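Local atomic coordinates of aldehyde dehydrogenase (Trypanosoma brucei, PDB entry 5NNO), a protein that probably oxidises aldehydes with NAD+ as cofactor, and here holds NAD together with a benzoxaborole-bearing benzaldehyde in its active site. Residues Glu112-Pro117 with Val459-Phe464; Trp127-Leu132 with Ile252-Gln257. One frame throughout, in Å; residues are numbered along the deposited sequence.

Contact 1. Residues Glu112-Pro117 with Val459-Phe464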
loop_
_atom_site.group_PDB
_atom_site.type_symbol
_atom_site.label_atom_id
_atom_site.label_comp_id
_atom_site.label_asym_id
_atom_site.label_seq_id
_atom_site.Cartn_x
_atom_site.Cartn_y
_atom_site.Cartn_z
ATOM N N GLU A 112 2.634 -20.784 4.282
ATOM C CA GLU A 112 1.675 -20.080 5.130
ATOM C C GLU A 112 1.819 -18.548 5.062
ATOM O O GLU A 112 2.932 -18.013 4.981
ATOM C CB GLU A 112 1.868 -20.532 6.575
ATOM C CG GLU A 112 0.605 -20.876 7.331
ATOM C CD GLU A 112 0.886 -21.186 8.799
ATOM O OE1 GLU A 112 1.580 -20.374 9.452
ATOM O OE2 GLU A 112 0.404 -22.226 9.302
ATOM N N LEU A 113 0.666 -17.861 5.115
ATOM C CA LEU A 113 0.606 -16.403 5.221
ATOM C C LEU A 113 0.090 -16.017 6.610
ATOM O O LEU A 113 -1.092 -16.185 6.908
ATOM C CB LEU A 113 -0.322 -15.830 4.154
ATOM C CG LEU A 113 0.140 -15.713 2.697
ATOM C CD1 LEU A 113 1.101 -16.822 2.302
ATOM C CD2 LEU A 113 -1.071 -15.649 1.754
ATOM N N GLN A 114 0.973 -15.502 7.463
ATOM C CA GLN A 114 0.612 -15.102 8.841
ATOM C C GLN A 114 0.450 -13.587 8.886
ATOM O O GLN A 114 1.022 -12.877 8.067
ATOM C CB GLN A 114 1.690 -15.579 9.845
ATOM C CG GLN A 114 2.088 -17.053 9.701
ATOM C CD GLN A 114 3.059 -17.566 10.780
ATOM O OE1 GLN A 114 3.597 -16.804 11.601
ATOM N NE2 GLN A 114 3.315 -18.877 10.757
ATOM N N TYR A 115 -0.376 -13.095 9.805
ATOM C CA TYR A 115 -0.570 -11.653 9.989
ATOM C C TYR A 115 -0.020 -11.269 11.346
ATOM O O TYR A 115 -0.319 -11.929 12.361
ATOM C CB TYR A 115 -2.042 -11.239 9.905
ATOM C CG TYR A 115 -2.629 -11.322 8.524
ATOM C CD1 TYR A 115 -2.296 -10.408 7.547
ATOM C CD2 TYR A 115 -3.537 -12.343 8.194
ATOM C CE1 TYR A 115 -2.845 -10.502 6.272
ATOM C CE2 TYR A 115 -4.089 -12.447 6.924
ATOM C CZ TYR A 115 -3.748 -11.530 5.966
ATOM O OH TYR A 115 -4.347 -11.673 4.720
ATOM N N GLU A 116 0.782 -10.198 11.341
ATOM C CA GLU A 116 1.500 -9.741 12.522
ATOM C C GLU A 116 1.324 -8.256 12.574
ATOM O O GLU A 116 1.240 -7.641 11.517
ATOM C CB GLU A 116 3.007 -10.101 12.459
ATOM C CG GLU A 116 3.803 -9.442 11.344
ATOM C CD GLU A 116 5.313 -9.650 11.435
ATOM O OE1 GLU A 116 5.800 -10.662 12.036
ATOM O OE2 GLU A 116 6.024 -8.787 10.857
ATOM N N PRO A 117 1.290 -7.679 13.785
ATOM C CA PRO A 117 1.253 -6.228 13.953
ATOM C C PRO A 117 2.434 -5.476 13.322
ATOM O O PRO A 117 3.470 -6.072 13.059
ATOM C CB PRO A 117 1.269 -6.053 15.478
ATOM C CG PRO A 117 0.726 -7.313 16.027
ATOM C CD PRO A 117 1.168 -8.378 15.082
ATOM N N VAL A 459 5.704 -17.546 5.263
ATOM C CA VAL A 459 6.460 -18.506 6.030
ATOM C C VAL A 459 6.468 -19.777 5.189
ATOM O O VAL A 459 5.398 -20.275 4.829
ATOM C CB VAL A 459 5.770 -18.827 7.370
ATOM C CG1 VAL A 459 6.590 -19.860 8.157
ATOM C CG2 VAL A 459 5.546 -17.545 8.168
ATOM N N MET A 460 7.677 -20.294 4.901
ATOM C CA MET A 460 7.865 -21.563 4.179
ATOM C C MET A 460 8.562 -22.523 5.127
ATOM O O MET A 460 9.579 -22.181 5.732
ATOM C CB MET A 460 8.705 -21.349 2.896
ATOM C CG MET A 460 8.981 -22.616 2.076
ATOM S SD MET A 460 10.090 -22.504 0.634
ATOM C CE MET A 460 8.945 -21.930 -0.604
ATOM N N ARG A 461 8.032 -23.737 5.242
ATOM C CA ARG A 461 8.687 -24.792 6.022
ATOM C C ARG A 461 9.151 -25.874 5.059
ATOM O O ARG A 461 8.369 -26.353 4.255
ATOM C CB ARG A 461 7.758 -25.342 7.124
ATOM C CG ARG A 461 7.129 -24.237 7.998
ATOM C CD ARG A 461 6.745 -24.672 9.409
ATOM N NE ARG A 461 6.162 -23.548 10.160
ATOM C CZ ARG A 461 4.869 -23.148 10.097
ATOM N NH1 ARG A 461 3.956 -23.775 9.335
ATOM N NH2 ARG A 461 4.462 -22.090 10.803
ATOM N N ARG A 462 10.447 -26.208 5.127
ATOM C CA ARG A 462 11.037 -27.330 4.398
ATOM C C ARG A 462 11.648 -28.326 5.360
ATOM O O ARG A 462 11.931 -27.998 6.516
ATOM C CB ARG A 462 12.144 -26.860 3.466
ATOM C CG ARG A 462 11.720 -25.775 2.499
ATOM C CD ARG A 462 12.651 -25.632 1.314
ATOM N NE ARG A 462 13.261 -26.911 0.900
ATOM C CZ ARG A 462 12.946 -27.625 -0.177
ATOM N NH1 ARG A 462 12.015 -27.223 -1.030
ATOM N NH2 ARG A 462 13.561 -28.773 -0.407
ATOM N N GLY A 463 11.855 -29.541 4.853
ATOM C CA GLY A 463 12.571 -30.609 5.563
ATOM C C GLY A 463 14.003 -30.666 5.081
ATOM O O GLY A 463 14.402 -29.882 4.219
ATOM N N PHE A 464 14.772 -31.611 5.608
ATOM C CA PHE A 464 16.184 -31.779 5.194
ATOM C C PHE A 464 16.414 -32.827 4.090
ATOM O O PHE A 464 17.555 -33.064 3.712
ATOM C CB PHE A 464 17.066 -32.079 6.415
ATOM C CG PHE A 464 17.331 -30.871 7.291
ATOM C CD1 PHE A 464 18.113 -29.813 6.824
ATOM C CD2 PHE A 464 16.825 -30.797 8.596
ATOM C CE1 PHE A 464 18.376 -28.716 7.630
ATOM C CE2 PHE A 464 17.083 -29.696 9.395
ATOM C CZ PHE A 464 17.862 -28.657 8.914
#
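Glu112 and Val459 form an antiparallel hydrogen-bonded pair where strand 110-124 runs beside strand 454-461, in the oligomerisation region at the periphery of this aldehyde dehydrogenase. Two backbone bonds close the ring: Glu112 N gives to Val459 O at 2.9 Å, and Val459 N to Glu112 O at 2.8 Å. The N-to-C directions of the short strands differ by 139°, well short of straight antiparallel. Glu112 OE1 is the acceptor between two donors that do not bond each other: Gln114 NE2 donates to it at 2.6 Å, and Arg461 NH2 makes a long salt bridge to it at 3.6 Å. With the carboxylate and guanidinium planes 85° apart, the two groups do not pair flat, side by side. Val459 turns CG2 to the amide of Gln114, CG2 to CD 3.6 Å; its CG1, anti to the backbone N (chi1 179°), lies against one face of the Arg461 guanidinium, toward its rim. Arg461 has a second carboxylate partner in Asp110, reached through NH1, and Glu409 of the second subunit accepts a hydrogen bond from Gln114 NE2. Further along, Gln114 and Glu116 bond through their backbones to Arg457 and His455, while Val459, Met460 and Arg461 pair in parallel with a strand of the second subunit, carrying the sheet across the interface.

Contact 2. Residues Trp127-Leu132 with Ile252-Gln257. With NAD (nicotinamide-adenine-dinucleotide), chain C; 92N (4-[(1-oxidanyl-3~{H}-2,1-benzoxaborol-5-yl)oxy]benzaldehyde), chain D.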
loop_
_atom_site.group_PDB
_atom_site.type_symbol
_atom_site.label_atom_id
_atom_site.label_comp_id
_atom_site.label_asym_id
_atom_site.label_seq_id
_atom_site.Cartn_x
_atom_site.Cartn_y
_atom_site.Cartn_z
ATOM N N TRP A 127 -12.403 17.305 10.338
ATOM C CA TRP A 127 -13.449 18.004 11.098
ATOM C C TRP A 127 -14.892 17.625 10.817
ATOM O O TRP A 127 -15.691 17.679 11.723
ATOM C CB TRP A 127 -13.253 19.523 11.019
ATOM C CG TRP A 127 -13.178 20.038 9.651
ATOM C CD1 TRP A 127 -12.052 20.283 8.938
ATOM C CD2 TRP A 127 -14.282 20.377 8.813
ATOM N NE1 TRP A 127 -12.382 20.743 7.690
ATOM C CE2 TRP A 127 -13.751 20.824 7.587
ATOM C CE3 TRP A 127 -15.664 20.336 8.977
ATOM C CZ2 TRP A 127 -14.563 21.238 6.514
ATOM C CZ3 TRP A 127 -16.477 20.733 7.914
ATOM C CH2 TRP A 127 -15.916 21.178 6.697
ATOM N N ASN A 128 -15.209 17.187 9.602
ATOM C CA ASN A 128 -16.624 17.068 9.156
ATOM C C ASN A 128 -17.488 15.957 9.811
ATOM O O ASN A 128 -18.731 16.104 9.951
ATOM C CB ASN A 128 -16.724 17.012 7.634
ATOM C CG ASN A 128 -16.042 15.803 7.031
ATOM O OD1 ASN A 128 -15.050 15.312 7.570
ATOM N ND2 ASN A 128 -16.565 15.324 5.899
ATOM N N TYR A 129 -16.830 14.859 10.171
ATOM C CA TYR A 129 -17.398 13.805 10.983
ATOM C C TYR A 129 -16.300 13.460 11.988
ATOM O O TYR A 129 -15.563 12.493 11.808
ATOM C CB TYR A 129 -17.768 12.610 10.117
ATOM C CG TYR A 129 -18.845 12.953 9.129
ATOM C CD1 TYR A 129 -20.214 12.898 9.480
ATOM C CD2 TYR A 129 -18.522 13.411 7.857
ATOM C CE1 TYR A 129 -21.203 13.242 8.578
ATOM C CE2 TYR A 129 -19.514 13.740 6.938
ATOM C CZ TYR A 129 -20.851 13.665 7.300
ATOM O OH TYR A 129 -21.822 14.007 6.392
ATOM N N PRO A 130 -16.184 14.273 13.055
ATOM C CA PRO A 130 -14.968 14.261 13.863
ATOM C C PRO A 130 -14.733 13.022 14.718
ATOM O O PRO A 130 -13.559 12.640 14.897
ATOM C CB PRO A 130 -15.083 15.522 14.729
ATOM C CG PRO A 130 -16.554 15.895 14.713
ATOM C CD PRO A 130 -17.189 15.248 13.528
ATOM N N LEU A 131 -15.795 12.402 15.240
ATOM C CA LEU A 131 -15.639 11.154 16.007
ATOM C C LEU A 131 -15.372 9.929 15.103
ATOM O O LEU A 131 -14.340 9.256 15.241
ATOM C CB LEU A 131 -16.846 10.901 16.910
ATOM C CG LEU A 131 -16.626 9.880 18.037
ATOM C CD1 LEU A 131 -15.552 10.352 18.991
ATOM C CD2 LEU A 131 -17.915 9.653 18.812
ATOM N N LEU A 132 -16.307 9.659 14.197
ATOM C CA LEU A 132 -16.195 8.598 13.206
ATOM C C LEU A 132 -14.826 8.529 12.513
ATOM O O LEU A 132 -14.276 7.442 12.338
ATOM C CB LEU A 132 -17.283 8.786 12.132
ATOM C CG LEU A 132 -17.183 7.901 10.869
ATOM C CD1 LEU A 132 -17.958 6.617 11.026
ATOM C CD2 LEU A 132 -17.633 8.624 9.619
ATOM N N ILE A 252 -27.628 17.338 1.446
ATOM C CA ILE A 252 -28.133 18.098 2.611
ATOM C C ILE A 252 -27.300 17.793 3.853
ATOM O O ILE A 252 -26.920 18.715 4.587
ATOM C CB ILE A 252 -29.662 17.861 2.871
ATOM C CG1 ILE A 252 -30.481 18.761 1.945
ATOM C CG2 ILE A 252 -30.041 18.173 4.321
ATOM C CD1 ILE A 252 -31.966 18.478 1.902
ATOM N N ILE A 253 -27.038 16.508 4.086
ATOM C CA ILE A 253 -26.197 16.063 5.219
ATOM C C ILE A 253 -24.886 16.889 5.315
ATOM O O ILE A 253 -24.186 17.066 4.319
ATOM C CB ILE A 253 -25.874 14.536 5.184
ATOM C CG1 ILE A 253 -25.193 14.137 3.858
ATOM C CG2 ILE A 253 -27.131 13.723 5.465
ATOM C CD1 ILE A 253 -24.938 12.646 3.659
ATOM N N ASN A 254 -24.645 17.433 6.509
ATOM C CA ASN A 254 -23.467 18.246 6.848
ATOM C C ASN A 254 -23.236 19.521 6.009
ATOM O O ASN A 254 -22.088 19.996 5.880
ATOM C CB ASN A 254 -22.203 17.352 6.826
ATOM C CG ASN A 254 -21.182 17.754 7.864
ATOM O OD1 ASN A 254 -21.500 17.891 9.033
ATOM N ND2 ASN A 254 -19.946 17.935 7.436
ATOM N N ALA A 255 -24.328 20.086 5.482
ATOM C CA ALA A 255 -24.299 21.167 4.476
ATOM C C ALA A 255 -23.341 20.872 3.323
ATOM O O ALA A 255 -22.511 21.707 2.968
ATOM C CB ALA A 255 -23.982 22.516 5.123
ATOM N N GLY A 256 -23.452 19.663 2.762
ATOM C CA GLY A 256 -22.576 19.198 1.651
ATOM C C GLY A 256 -21.144 18.756 1.969
ATOM O O GLY A 256 -20.433 18.229 1.100
ATOM N N GLN A 257 -20.714 18.930 3.217
ATOM C CA GLN A 257 -19.306 18.815 3.593
ATOM C C GLN A 257 -19.012 17.378 3.965
ATOM O O GLN A 257 -18.823 17.038 5.117
ATOM C CB GLN A 257 -19.019 19.770 4.738
ATOM C CG GLN A 257 -19.194 21.213 4.306
ATOM C CD GLN A 257 -19.338 22.170 5.462
ATOM O OE1 GLN A 257 -20.189 21.985 6.357
ATOM N NE2 GLN A 257 -18.510 23.215 5.452
HETATM P PA NAD C . -7.937 19.626 6.743
HETATM O O1A NAD C . -7.258 20.764 6.007
HETATM O O2A NAD C . -8.739 19.846 8.013
HETATM O O5B NAD C . -6.787 18.529 7.051
HETATM C C5B NAD C . -6.991 17.383 7.883
HETATM C C4B NAD C . -5.902 17.258 8.952
HETATM O O4B NAD C . -4.653 17.731 8.424
HETATM C C3B NAD C . -6.186 18.039 10.242
HETATM O O3B NAD C . -6.032 17.199 11.397
HETATM C C2B NAD C . -5.165 19.159 10.261
HETATM O O2B NAD C . -4.688 19.423 11.585
HETATM C C1B NAD C . -4.053 18.624 9.361
HETATM N N9A NAD C . -3.271 19.669 8.653
HETATM C C8A NAD C . -3.703 20.800 8.046
HETATM N N7A NAD C . -2.651 21.499 7.529
HETATM C C5A NAD C . -1.532 20.797 7.806
HETATM C C6A NAD C . -0.081 20.937 7.563
HETATM N N6A NAD C . 0.380 22.000 6.897
HETATM N N1A NAD C . 0.760 19.987 8.022
HETATM C C2A NAD C . 0.310 18.910 8.695
HETATM N N3A NAD C . -0.997 18.717 8.953
HETATM C C4A NAD C . -1.945 19.604 8.546
HETATM O O3 NAD C . -8.909 18.928 5.674
HETATM P PN NAD C . -10.019 19.839 4.938
HETATM O O1N NAD C . -9.358 20.669 3.858
HETATM O O2N NAD C . -10.828 20.566 5.979
HETATM O O5D NAD C . -10.875 18.681 4.212
HETATM C C5D NAD C . -10.367 18.330 2.933
HETATM C C4D NAD C . -10.830 17.005 2.381
HETATM O O4D NAD C . -10.978 15.936 3.314
HETATM C C3D NAD C . -12.176 17.151 1.722
HETATM O O3D NAD C . -11.961 17.655 0.408
HETATM C C2D NAD C . -12.719 15.741 1.774
HETATM O O2D NAD C . -12.939 15.253 0.455
HETATM C C1D NAD C . -11.654 14.943 2.546
HETATM N N1N NAD C . -12.272 13.891 3.349
HETATM C C2N NAD C . -12.121 12.594 3.001
HETATM C C3N NAD C . -12.742 11.579 3.741
HETATM C C7N NAD C . -12.607 10.120 3.405
HETATM O O7N NAD C . -12.649 9.310 4.313
HETATM N N7N NAD C . -12.447 9.725 2.142
HETATM C C4N NAD C . -13.511 11.935 4.843
HETATM C C5N NAD C . -13.644 13.270 5.178
HETATM C C6N NAD C . -13.016 14.237 4.411
HETATM C C9 92N D . -24.746 6.834 5.357
HETATM C C7 92N D . -22.597 4.748 7.534
HETATM C C3 92N D . -19.788 9.441 6.273
HETATM C C4 92N D . -19.375 8.117 6.335
HETATM C C5 92N D . -21.222 6.608 6.928
HETATM C C6 92N D . -21.388 5.411 7.605
HETATM C C1 92N D . -17.850 9.993 4.924
HETATM C C2 92N D . -19.024 10.368 5.581
HETATM C C11 92N D . -22.260 7.129 6.164
HETATM C C12 92N D . -18.226 7.717 5.671
HETATM O O 92N D . -17.255 12.165 4.102
HETATM C C 92N D . -17.019 10.980 4.215
HETATM C C13 92N D . -17.474 8.649 4.975
HETATM O O1 92N D . -19.990 7.211 7.196
HETATM C C10 92N D . -23.487 6.466 6.085
HETATM C C8 92N D . -23.660 5.258 6.781
HETATM O O3 92N D . -25.693 5.765 5.633
HETATM B B 92N D . -25.111 4.806 6.453
HETATM O O2 92N D . -25.759 3.685 6.835
#
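The backbone oxygen of Gln257 is gripped by two side-chain amides, Asn128 ND2 at 2.9 Å and Asn254 ND2 at 2.7 Å, which reach it from opposite faces of its carbonyl plane. This is the active site of the aldehyde dehydrogenase fold: the loop between strand 110-124 and helix 132-143 meets the turn that leads to Ser259, the altered residue at the predicted nucleophile position. The Asn128 bond is nearly straight, 162° at the hydrogen, and lies in the plane of its own amide. Asn128 CG sits between the backbone N and the carbonyl carbon (chi1 63°), a torsion that swings the amide to Gln257 O; Asn128 CB lies over one face of the Trp127 indole, toward its rim. Held in this way, the amide faces both ligands, OD1 lying 3.4 Å from NAD C5N and ND2 3.7 Å from the aldehyde oxygen O of the benzaldehyde ligand; such an asparagine in relatives helps form the oxyanion hole. Arg67 reaches both Asn128 O and Asn254 OD1, so a second shell ties the two asparagines together. Trp127 spans cofactor and turn: the N-H side of its indole faces the NAD phosphate oxygen O2N, modelled too close to trust in detail, while the far end of the indole packs against the side chain of Gln257. Tyr129 lays one ring face, near the rim, on the ligand's benzaldehyde ring, and Leu132 CD2 touches its ether oxygen. At the other end of the tyrosine, the hydroxyl bonds to Thr258 and packs on Asn254, with OH 3.4 Å from CB.

In the fold
Contact 2 is nested within the chain loop closed by contact 1, in the order 112-117, 127-132, 252-257, 459-464. Their centres are 44 Å apart and the nearest atoms about 21 Å, so the two do not touch. What joins them is strand 110-124, in the mixed sheet that also holds strands 147-151 and 454-461: contact 1 uses its early part, and the strand then runs inward to the loop that begins contact 2. Residues 252-257 lead from helix 240-252 toward strand 264-268 of the other sheet, beside strand 229-232. One strand thus connects contact 1, at the subunit interface and centred about 34 Å from the chain's centre, with contact 2, centred about 11 Å from it at the buried cofactor and ligand site.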